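Cyclodipeptide synthase, BtCDPS (Bacillus thermoamylovorans, PDB 6ZTU) probably acts as an aminoacyltransferase of the cyclodipeptide synthase family, joining two aminoacyl groups, as a rule delivered by tRNAs, into a cyclodipeptide. Local coordinates at residues I22-G32 with L191-Y200; A64-L75 with M169-A179. All blocks are in the same frame, centred on the assembly; numbering follows the deposited sequence.

Interaction 1: I22-G32 with L191-Y200. With 0RE ((2S)-hexane-1,2-diol), chain B.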
# COMPACT_ATOMS: atom_id res chain seq x y z
N ILE A 22 9.33 9.89 12.33
CA ILE A 22 9.84 8.63 11.80
C ILE A 22 10.47 8.85 10.43
O ILE A 22 11.52 8.28 10.11
CB ILE A 22 8.71 7.59 11.74
CG1 ILE A 22 8.24 7.27 13.16
CG2 ILE A 22 9.19 6.34 11.00
CD1 ILE A 22 6.93 6.50 13.21
N TYR A 23 9.84 9.68 9.60
CA TYR A 23 10.40 10.00 8.29
C TYR A 23 11.76 10.66 8.43
O TYR A 23 12.71 10.33 7.71
CB TYR A 23 9.44 10.90 7.52
CG TYR A 23 10.08 11.63 6.37
CD1 TYR A 23 10.49 10.95 5.24
CD2 TYR A 23 10.26 13.01 6.42
CE1 TYR A 23 11.08 11.61 4.19
CE2 TYR A 23 10.85 13.68 5.36
CZ TYR A 23 11.25 12.98 4.25
OH TYR A 23 11.84 13.63 3.19
N LYS A 24 11.88 11.63 9.35
CA LYS A 24 13.16 12.31 9.51
C LYS A 24 14.24 11.39 10.05
O LYS A 24 15.43 11.65 9.81
CB LYS A 24 12.98 13.53 10.41
CG LYS A 24 12.29 14.69 9.70
CD LYS A 24 12.09 15.86 10.64
CE LYS A 24 11.25 16.95 9.99
NZ LYS A 24 11.87 17.44 8.73
N ASN A 25 13.87 10.33 10.76
CA ASN A 25 14.87 9.35 11.19
C ASN A 25 15.44 8.54 10.03
O ASN A 25 16.53 7.98 10.16
CB ASN A 25 14.26 8.40 12.22
CG ASN A 25 13.98 9.07 13.55
OD1 ASN A 25 14.56 10.11 13.88
ND2 ASN A 25 13.10 8.46 14.34
N LYS A 26 14.71 8.45 8.90
CA LYS A 26 15.20 7.82 7.68
C LYS A 26 15.60 6.35 7.88
O LYS A 26 16.39 5.81 7.11
CB LYS A 26 16.37 8.60 7.07
CG LYS A 26 16.00 10.03 6.62
CD LYS A 26 15.06 10.02 5.41
CE LYS A 26 14.47 11.40 5.15
NZ LYS A 26 15.53 12.45 5.12
N THR A 27 15.01 5.69 8.88
CA THR A 27 15.35 4.29 9.18
C THR A 27 14.89 3.36 8.06
O THR A 27 15.66 2.51 7.58
CB THR A 27 14.72 3.87 10.51
OG1 THR A 27 15.20 4.71 11.57
CG2 THR A 27 15.03 2.41 10.84
N HIS A 28 13.64 3.49 7.63
CA HIS A 28 13.10 2.54 6.67
C HIS A 28 11.91 3.16 5.96
O HIS A 28 11.10 3.85 6.58
CB HIS A 28 12.69 1.24 7.37
CG HIS A 28 12.13 0.21 6.45
ND1 HIS A 28 10.78 0.11 6.17
CD2 HIS A 28 12.73 -0.76 5.73
CE1 HIS A 28 10.58 -0.88 5.33
NE2 HIS A 28 11.74 -1.42 5.04
N ILE A 29 11.82 2.90 4.66
CA ILE A 29 10.66 3.24 3.86
C ILE A 29 10.12 1.98 3.20
O ILE A 29 10.88 1.12 2.72
CB ILE A 29 10.98 4.34 2.81
CG1 ILE A 29 9.72 4.75 2.03
CG2 ILE A 29 12.08 3.86 1.87
CD1 ILE A 29 9.92 6.03 1.20
N LEU A 30 8.79 1.83 3.24
CA LEU A 30 8.08 0.77 2.54
C LEU A 30 7.33 1.42 1.38
O LEU A 30 6.46 2.27 1.61
CB LEU A 30 7.11 0.05 3.48
CG LEU A 30 6.34 -1.16 2.92
CD1 LEU A 30 7.33 -2.26 2.50
CD2 LEU A 30 5.35 -1.70 3.92
N LEU A 31 7.68 1.05 0.15
CA LEU A 31 7.11 1.66 -1.04
C LEU A 31 5.91 0.84 -1.47
O LEU A 31 6.06 -0.32 -1.86
CB LEU A 31 8.15 1.75 -2.15
CG LEU A 31 9.31 2.70 -1.87
CD1 LEU A 31 10.42 2.46 -2.89
CD2 LEU A 31 8.81 4.15 -1.95
N GLY A 32 4.71 1.42 -1.39
CA GLY A 32 3.52 0.69 -1.79
C GLY A 32 3.27 0.82 -3.28
O GLY A 32 3.13 1.94 -3.79
N LEU A 191 7.86 -6.38 9.40
CA LEU A 191 9.09 -6.67 8.66
C LEU A 191 10.31 -6.81 9.56
O LEU A 191 11.28 -7.47 9.17
CB LEU A 191 9.33 -5.58 7.61
CG LEU A 191 8.35 -5.56 6.44
CD1 LEU A 191 8.37 -4.18 5.80
CD2 LEU A 191 8.74 -6.62 5.42
N GLY A 192 10.29 -6.21 10.74
CA GLY A 192 11.41 -6.28 11.65
C GLY A 192 12.33 -5.08 11.65
O GLY A 192 13.51 -5.23 11.98
N TYR A 193 11.84 -3.90 11.29
CA TYR A 193 12.60 -2.67 11.41
C TYR A 193 12.17 -1.90 12.66
O TYR A 193 11.06 -2.06 13.16
CB TYR A 193 12.44 -1.79 10.16
CG TYR A 193 13.05 -2.49 8.98
CD1 TYR A 193 14.42 -2.43 8.74
CD2 TYR A 193 12.27 -3.28 8.14
CE1 TYR A 193 14.99 -3.10 7.69
CE2 TYR A 193 12.84 -3.96 7.07
CZ TYR A 193 14.20 -3.86 6.86
OH TYR A 193 14.78 -4.54 5.80
N LYS A 194 13.10 -1.09 13.18
CA LYS A 194 12.81 -0.32 14.39
C LYS A 194 11.61 0.60 14.18
O LYS A 194 10.82 0.83 15.11
CB LYS A 194 14.03 0.51 14.78
CG LYS A 194 13.90 1.16 16.14
CD LYS A 194 14.33 2.62 16.12
CE LYS A 194 15.80 2.76 15.82
NZ LYS A 194 16.33 4.10 16.24
N GLU A 195 11.49 1.16 12.98
CA GLU A 195 10.41 2.07 12.62
C GLU A 195 10.37 2.15 11.10
O GLU A 195 11.34 1.80 10.41
CB GLU A 195 10.63 3.46 13.24
CG GLU A 195 11.87 4.13 12.70
CD GLU A 195 12.36 5.30 13.54
OE1 GLU A 195 11.57 5.90 14.29
OE2 GLU A 195 13.56 5.61 13.42
N SER A 196 9.24 2.64 10.56
CA SER A 196 9.11 2.69 9.11
C SER A 196 8.01 3.67 8.73
O SER A 196 7.11 3.92 9.52
CB SER A 196 8.76 1.31 8.53
OG SER A 196 8.55 1.37 7.13
N VAL A 197 8.10 4.21 7.52
CA VAL A 197 6.96 4.90 6.91
C VAL A 197 6.56 4.12 5.67
O VAL A 197 7.41 3.77 4.85
CB VAL A 197 7.26 6.37 6.55
CG1 VAL A 197 7.28 7.25 7.80
CG2 VAL A 197 8.57 6.51 5.79
N LEU A 198 5.26 3.87 5.53
CA LEU A 198 4.70 3.45 4.25
C LEU A 198 4.50 4.69 3.39
O LEU A 198 4.00 5.71 3.88
CB LEU A 198 3.38 2.72 4.46
CG LEU A 198 2.52 2.41 3.23
CD1 LEU A 198 3.25 1.40 2.33
CD2 LEU A 198 1.16 1.87 3.68
N ALA A 199 4.92 4.63 2.12
CA ALA A 199 4.92 5.80 1.25
C ALA A 199 4.05 5.56 0.03
O ALA A 199 4.17 4.53 -0.63
CB ALA A 199 6.34 6.17 0.81
N TYR A 200 3.21 6.54 -0.28
CA TYR A 200 2.26 6.42 -1.37
C TYR A 200 1.96 7.83 -1.85
O TYR A 200 2.33 8.80 -1.20
CB TYR A 200 0.98 5.70 -0.92
CG TYR A 200 0.12 5.20 -2.05
CD1 TYR A 200 0.59 4.24 -2.93
CD2 TYR A 200 -1.17 5.68 -2.22
CE1 TYR A 200 -0.20 3.78 -3.97
CE2 TYR A 200 -1.97 5.23 -3.25
CZ TYR A 200 -1.49 4.28 -4.12
OH TYR A 200 -2.29 3.82 -5.15
O01 0RE B . -2.75 0.78 -1.22
C02 0RE B . -1.74 1.43 -1.93
C03 0RE B . -0.40 1.11 -1.28
O04 0RE B . -0.23 1.91 -0.14
C05 0RE B . -0.38 -0.37 -0.90
C06 0RE B . -0.54 -1.23 -2.16
C07 0RE B . -0.67 -2.69 -1.73
C08 0RE B . 0.59 -3.39 -2.22
O HOH W 1 4.44 4.42 -3.51

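Interaction 2: A64-L75 with M169-A179. With 0RE ((2S)-hexane-1,2-diol), chain B.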
# COMPACT_ATOMS: atom_id res chain seq x y z
N ALA A 64 1.14 -6.14 -4.39
CA ALA A 64 -0.15 -6.71 -4.04
C ALA A 64 -0.08 -8.23 -3.95
O ALA A 64 0.59 -8.89 -4.75
CB ALA A 64 -1.21 -6.30 -5.06
N GLY A 65 -0.80 -8.78 -2.97
CA GLY A 65 -0.92 -10.21 -2.76
C GLY A 65 -2.13 -10.78 -3.48
O GLY A 65 -2.69 -10.17 -4.40
N ASP A 66 -2.57 -11.96 -3.02
CA ASP A 66 -3.55 -12.76 -3.75
C ASP A 66 -4.85 -12.00 -3.98
O ASP A 66 -5.49 -12.16 -5.02
CB ASP A 66 -3.85 -14.05 -2.99
CG ASP A 66 -2.61 -14.88 -2.73
OD1 ASP A 66 -1.66 -14.80 -3.53
OD2 ASP A 66 -2.60 -15.62 -1.73
N GLU A 67 -5.27 -11.20 -3.00
CA GLU A 67 -6.56 -10.55 -3.11
C GLU A 67 -6.61 -9.49 -4.19
O GLU A 67 -7.67 -8.88 -4.38
CB GLU A 67 -6.95 -9.93 -1.76
CG GLU A 67 -7.48 -10.92 -0.73
CD GLU A 67 -6.38 -11.68 -0.00
OE1 GLU A 67 -5.18 -11.37 -0.20
OE2 GLU A 67 -6.70 -12.59 0.78
N ALA A 68 -5.50 -9.22 -4.88
CA ALA A 68 -5.57 -8.29 -6.00
C ALA A 68 -6.55 -8.78 -7.06
O ALA A 68 -7.14 -7.97 -7.78
CB ALA A 68 -4.19 -8.08 -6.61
N LYS A 69 -6.74 -10.10 -7.17
CA LYS A 69 -7.72 -10.62 -8.13
C LYS A 69 -9.14 -10.16 -7.80
O LYS A 69 -9.96 -10.00 -8.70
CB LYS A 69 -7.64 -12.15 -8.19
CG LYS A 69 -8.26 -12.89 -7.02
CD LYS A 69 -8.05 -14.40 -7.17
CE LYS A 69 -9.25 -15.20 -6.65
NZ LYS A 69 -10.12 -14.44 -5.70
N ASN A 70 -9.43 -9.92 -6.51
CA ASN A 70 -10.77 -9.48 -6.12
C ASN A 70 -11.13 -8.15 -6.77
O ASN A 70 -12.31 -7.91 -7.07
CB ASN A 70 -10.87 -9.33 -4.60
CG ASN A 70 -10.78 -10.65 -3.89
OD1 ASN A 70 -9.95 -11.49 -4.25
ND2 ASN A 70 -11.62 -10.86 -2.88
N LEU A 71 -10.14 -7.28 -6.98
CA LEU A 71 -10.40 -5.99 -7.60
C LEU A 71 -10.90 -6.18 -9.02
O LEU A 71 -11.78 -5.45 -9.49
CB LEU A 71 -9.14 -5.13 -7.58
CG LEU A 71 -8.51 -4.85 -6.21
CD1 LEU A 71 -7.28 -3.98 -6.39
CD2 LEU A 71 -9.50 -4.17 -5.26
N LEU A 72 -10.35 -7.17 -9.73
CA LEU A 72 -10.81 -7.46 -11.08
C LEU A 72 -12.11 -8.25 -11.07
O LEU A 72 -13.03 -7.94 -11.83
CB LEU A 72 -9.71 -8.20 -11.85
CG LEU A 72 -8.34 -7.51 -11.96
CD1 LEU A 72 -7.32 -8.41 -12.66
CD2 LEU A 72 -8.43 -6.16 -12.67
N GLU A 73 -12.22 -9.25 -10.19
CA GLU A 73 -13.45 -10.04 -10.10
C GLU A 73 -14.65 -9.17 -9.79
O GLU A 73 -15.77 -9.47 -10.23
CB GLU A 73 -13.29 -11.12 -9.03
CG GLU A 73 -12.27 -12.18 -9.40
CD GLU A 73 -12.08 -13.19 -8.31
OE1 GLU A 73 -12.26 -12.85 -7.12
OE2 GLU A 73 -11.76 -14.35 -8.64
N ALA A 74 -14.46 -8.09 -9.03
CA ALA A 74 -15.57 -7.20 -8.73
C ALA A 74 -15.95 -6.34 -9.93
O ALA A 74 -17.12 -5.96 -10.07
CB ALA A 74 -15.23 -6.32 -7.52
N LEU A 75 -14.99 -6.02 -10.79
CA LEU A 75 -15.26 -5.27 -12.01
C LEU A 75 -15.60 -6.19 -13.19
O LEU A 75 -15.23 -5.89 -14.33
CB LEU A 75 -14.07 -4.37 -12.37
CG LEU A 75 -13.76 -3.27 -11.35
CD1 LEU A 75 -12.47 -2.53 -11.67
CD2 LEU A 75 -14.92 -2.29 -11.27
N MET A 169 -19.99 -5.89 -4.89
CA MET A 169 -18.68 -5.51 -5.39
C MET A 169 -17.80 -5.00 -4.26
O MET A 169 -16.64 -5.40 -4.12
CB MET A 169 -18.81 -4.46 -6.49
CG MET A 169 -19.30 -5.02 -7.84
SD MET A 169 -19.81 -3.72 -8.98
CE MET A 169 -18.26 -2.84 -9.26
N LEU A 170 -18.35 -4.10 -3.43
CA LEU A 170 -17.58 -3.51 -2.34
C LEU A 170 -17.11 -4.56 -1.35
O LEU A 170 -15.96 -4.52 -0.87
CB LEU A 170 -18.42 -2.46 -1.60
CG LEU A 170 -18.76 -1.18 -2.34
CD1 LEU A 170 -19.68 -0.30 -1.50
CD2 LEU A 170 -17.50 -0.42 -2.72
N PHE A 171 -17.98 -5.51 -1.01
CA PHE A 171 -17.61 -6.51 -0.01
C PHE A 171 -16.63 -7.52 -0.58
O PHE A 171 -15.84 -8.09 0.17
CB PHE A 171 -18.86 -7.19 0.55
CG PHE A 171 -19.47 -6.46 1.71
CD1 PHE A 171 -19.07 -6.75 3.01
CD2 PHE A 171 -20.42 -5.47 1.51
CE1 PHE A 171 -19.61 -6.08 4.08
CE2 PHE A 171 -20.98 -4.79 2.59
CZ PHE A 171 -20.57 -5.09 3.87
N HIS A 172 -16.66 -7.76 -1.90
CA HIS A 172 -15.66 -8.63 -2.49
C HIS A 172 -14.30 -7.96 -2.52
O HIS A 172 -13.29 -8.56 -2.13
CB HIS A 172 -16.08 -9.05 -3.90
CG HIS A 172 -15.27 -10.19 -4.46
ND1 HIS A 172 -15.24 -11.43 -3.87
CD2 HIS A 172 -14.46 -10.26 -5.54
CE1 HIS A 172 -14.45 -12.23 -4.58
NE2 HIS A 172 -13.97 -11.54 -5.60
N ALA A 173 -14.25 -6.71 -2.99
CA ALA A 173 -12.99 -5.98 -3.06
C ALA A 173 -12.44 -5.56 -1.70
O ALA A 173 -11.24 -5.29 -1.59
CB ALA A 173 -13.15 -4.74 -3.93
N VAL A 174 -13.28 -5.49 -0.65
CA VAL A 174 -12.74 -5.07 0.64
C VAL A 174 -11.82 -6.15 1.22
O VAL A 174 -11.02 -5.87 2.13
CB VAL A 174 -13.87 -4.68 1.62
CG1 VAL A 174 -14.47 -5.90 2.29
CG2 VAL A 174 -13.37 -3.67 2.67
N LYS A 175 -11.88 -7.38 0.70
CA LYS A 175 -10.92 -8.38 1.13
C LYS A 175 -9.49 -7.94 0.81
O LYS A 175 -8.56 -8.26 1.56
CB LYS A 175 -11.25 -9.73 0.48
CG LYS A 175 -12.52 -10.34 1.05
CD LYS A 175 -12.98 -11.53 0.24
CE LYS A 175 -14.33 -12.01 0.76
NZ LYS A 175 -14.28 -12.19 2.24
N TYR A 176 -9.32 -7.23 -0.31
CA TYR A 176 -8.03 -6.62 -0.64
C TYR A 176 -7.62 -5.60 0.41
O TYR A 176 -6.48 -5.59 0.89
CB TYR A 176 -8.13 -5.98 -2.02
CG TYR A 176 -6.89 -5.25 -2.48
CD1 TYR A 176 -5.89 -5.90 -3.17
CD2 TYR A 176 -6.75 -3.89 -2.24
CE1 TYR A 176 -4.75 -5.23 -3.58
CE2 TYR A 176 -5.62 -3.22 -2.64
CZ TYR A 176 -4.63 -3.89 -3.32
OH TYR A 176 -3.51 -3.22 -3.73
N VAL A 177 -8.54 -4.70 0.75
CA VAL A 177 -8.27 -3.65 1.74
C VAL A 177 -7.84 -4.27 3.06
O VAL A 177 -6.84 -3.87 3.68
CB VAL A 177 -9.52 -2.77 1.92
CG1 VAL A 177 -9.33 -1.79 3.08
CG2 VAL A 177 -9.81 -2.00 0.64
N LEU A 178 -8.60 -5.26 3.54
CA LEU A 178 -8.31 -5.84 4.84
C LEU A 178 -6.96 -6.55 4.84
O LEU A 178 -6.25 -6.51 5.85
CB LEU A 178 -9.43 -6.78 5.27
CG LEU A 178 -10.82 -6.13 5.35
CD1 LEU A 178 -11.89 -7.13 5.77
CD2 LEU A 178 -10.83 -4.91 6.27
N ALA A 179 -6.59 -7.19 3.72
CA ALA A 179 -5.32 -7.89 3.64
C ALA A 179 -4.12 -6.95 3.59
O ALA A 179 -3.03 -7.32 4.06
CB ALA A 179 -5.30 -8.81 2.41
O01 0RE B . -2.75 0.78 -1.22
C02 0RE B . -1.74 1.43 -1.93
C03 0RE B . -0.40 1.11 -1.28
O04 0RE B . -0.23 1.91 -0.14
C05 0RE B . -0.38 -0.37 -0.90
C06 0RE B . -0.54 -1.23 -2.16
C07 0RE B . -0.67 -2.69 -1.73
C08 0RE B . 0.59 -3.39 -2.22

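Interaction 1: I22-G32 with L191-Y200
The carboxylate of E195 is gripped by N25 near the end of helix 17-25 and by T27 in the turn after it. T27 OG1 donates to E195 OE2 at 2.6 Å, on its anti lone pair, while N25 ND2 reaches E195 OE1 at 3.0 Å from the syn side, with a weak second bond to OE2. E195 gets there because CG sits between the backbone N and the carbonyl carbon (chi1 64°) and the chain runs extended beyond it.

One residue on from T27, H28 is held by its edge and one face. S196 OG lies in the ring plane, 2.7 Å from H28 ND1, and either may donate; H28 NE2 is hydrogen-bonded to T60 OG1 of the neighbouring strand 58-63. The Y193 ring makes an offset stack, centroids 4.0 Å apart and planes at 20°, with H28 CD2 over its centre.

Strands 28-32 and 196-200 run parallel as neighbours inside the mixed sheet, consistent with the Rossmann-like core of the HUP clan, their bonds alternating from V197 N to H28 O through to G32 N and A199 O. I29 CD1 packs on A199 CB at 3.6 Å on one face, where I29 also meets helix 42-55; L30 and L198 meet on the other. A water donates to both G32 O and A199 O where the strands approach the hexanediol, whose C02 lies over the Y200 ring.

With both histidine nitrogens bonded and a tyrosine against one face, the imidazole's rotation is fixed, and the two donors on E195 probably help stabilise a negative carboxylate.

Interaction 2: A64-L75 with M169-A179
One wall of the hexanediol pocket begins here: A64 and Y176, both pocket residues, meet where the segment leading into helix 68-74 lies against helix 167-191. Y176 OH comes 3.5 Å from C07 of the ligand, and A64 CB sits at the ring edge, 4.0 Å from Y176 CE1. L71 pins the ring from above, its CD1 3.9 Å from the centroid and only 5° off the normal, a CH-pi contact over the face. With CG anti to the backbone N (chi1 177°), Y176 extends its ring along E67 and A68, and the other L71 methyl, CD2, fills in against A173 CB.

Farther from the pocket the contact turns polar around H172. N70 lays its amide over the imidazole, planes 10° apart and ND2 above the ring centre, while the same ND2 donates to H172 O at 2.9 Å, nearly straight at the hydrogen. H172 NE2 in turn donates to E73 OE1 at 2.6 Å, in the plane of its ring. K69 NZ binds that oxygen too, at 3.0 Å in a salt bridge, from the opposite face of the carboxylate. E73 OE2 goes to T79 OG1, so the group is held at both oxygens; two donors on OE1 would be expected to favour its charged form. Near the C-terminal end of helix 68-74, M169 CG rests 3.3 Å from A74 O, and M169 CE touches L75 CD2.

The two helices run antiparallel here, with segment axes 7.5 Å apart at closest approach. A64 directly follows strand 58-63, so the contact starts where the chain leaves the sheet. Helix 79-103 takes contacts from A68, K69 and L72, while helix 137-157 meets L71 and A173; F113 stacks edge-to-face with Y176.

Overall arrangement
Both contacts touch the hexanediol, yet their centres lie 25 Å apart on opposite sides of the chain's centre, with nearest atoms about 7 Å apart. Interaction 1 is the more buried: it joins two neighbouring parallel strands of the mixed sheet through backbone bonds, with polar side chains gathered in and beside the turns leading into them. Interaction 2, only partly buried, joins helix 68-74 and the turn before it to helix 167-191 mainly through side chains, with no bond from backbone to backbone, and its charged groups lie away from the ligand. Helix 167-191 leads into strand 196-200, and both supply pocket residues, Y176 and E180 from the helix and Y200 from the strand.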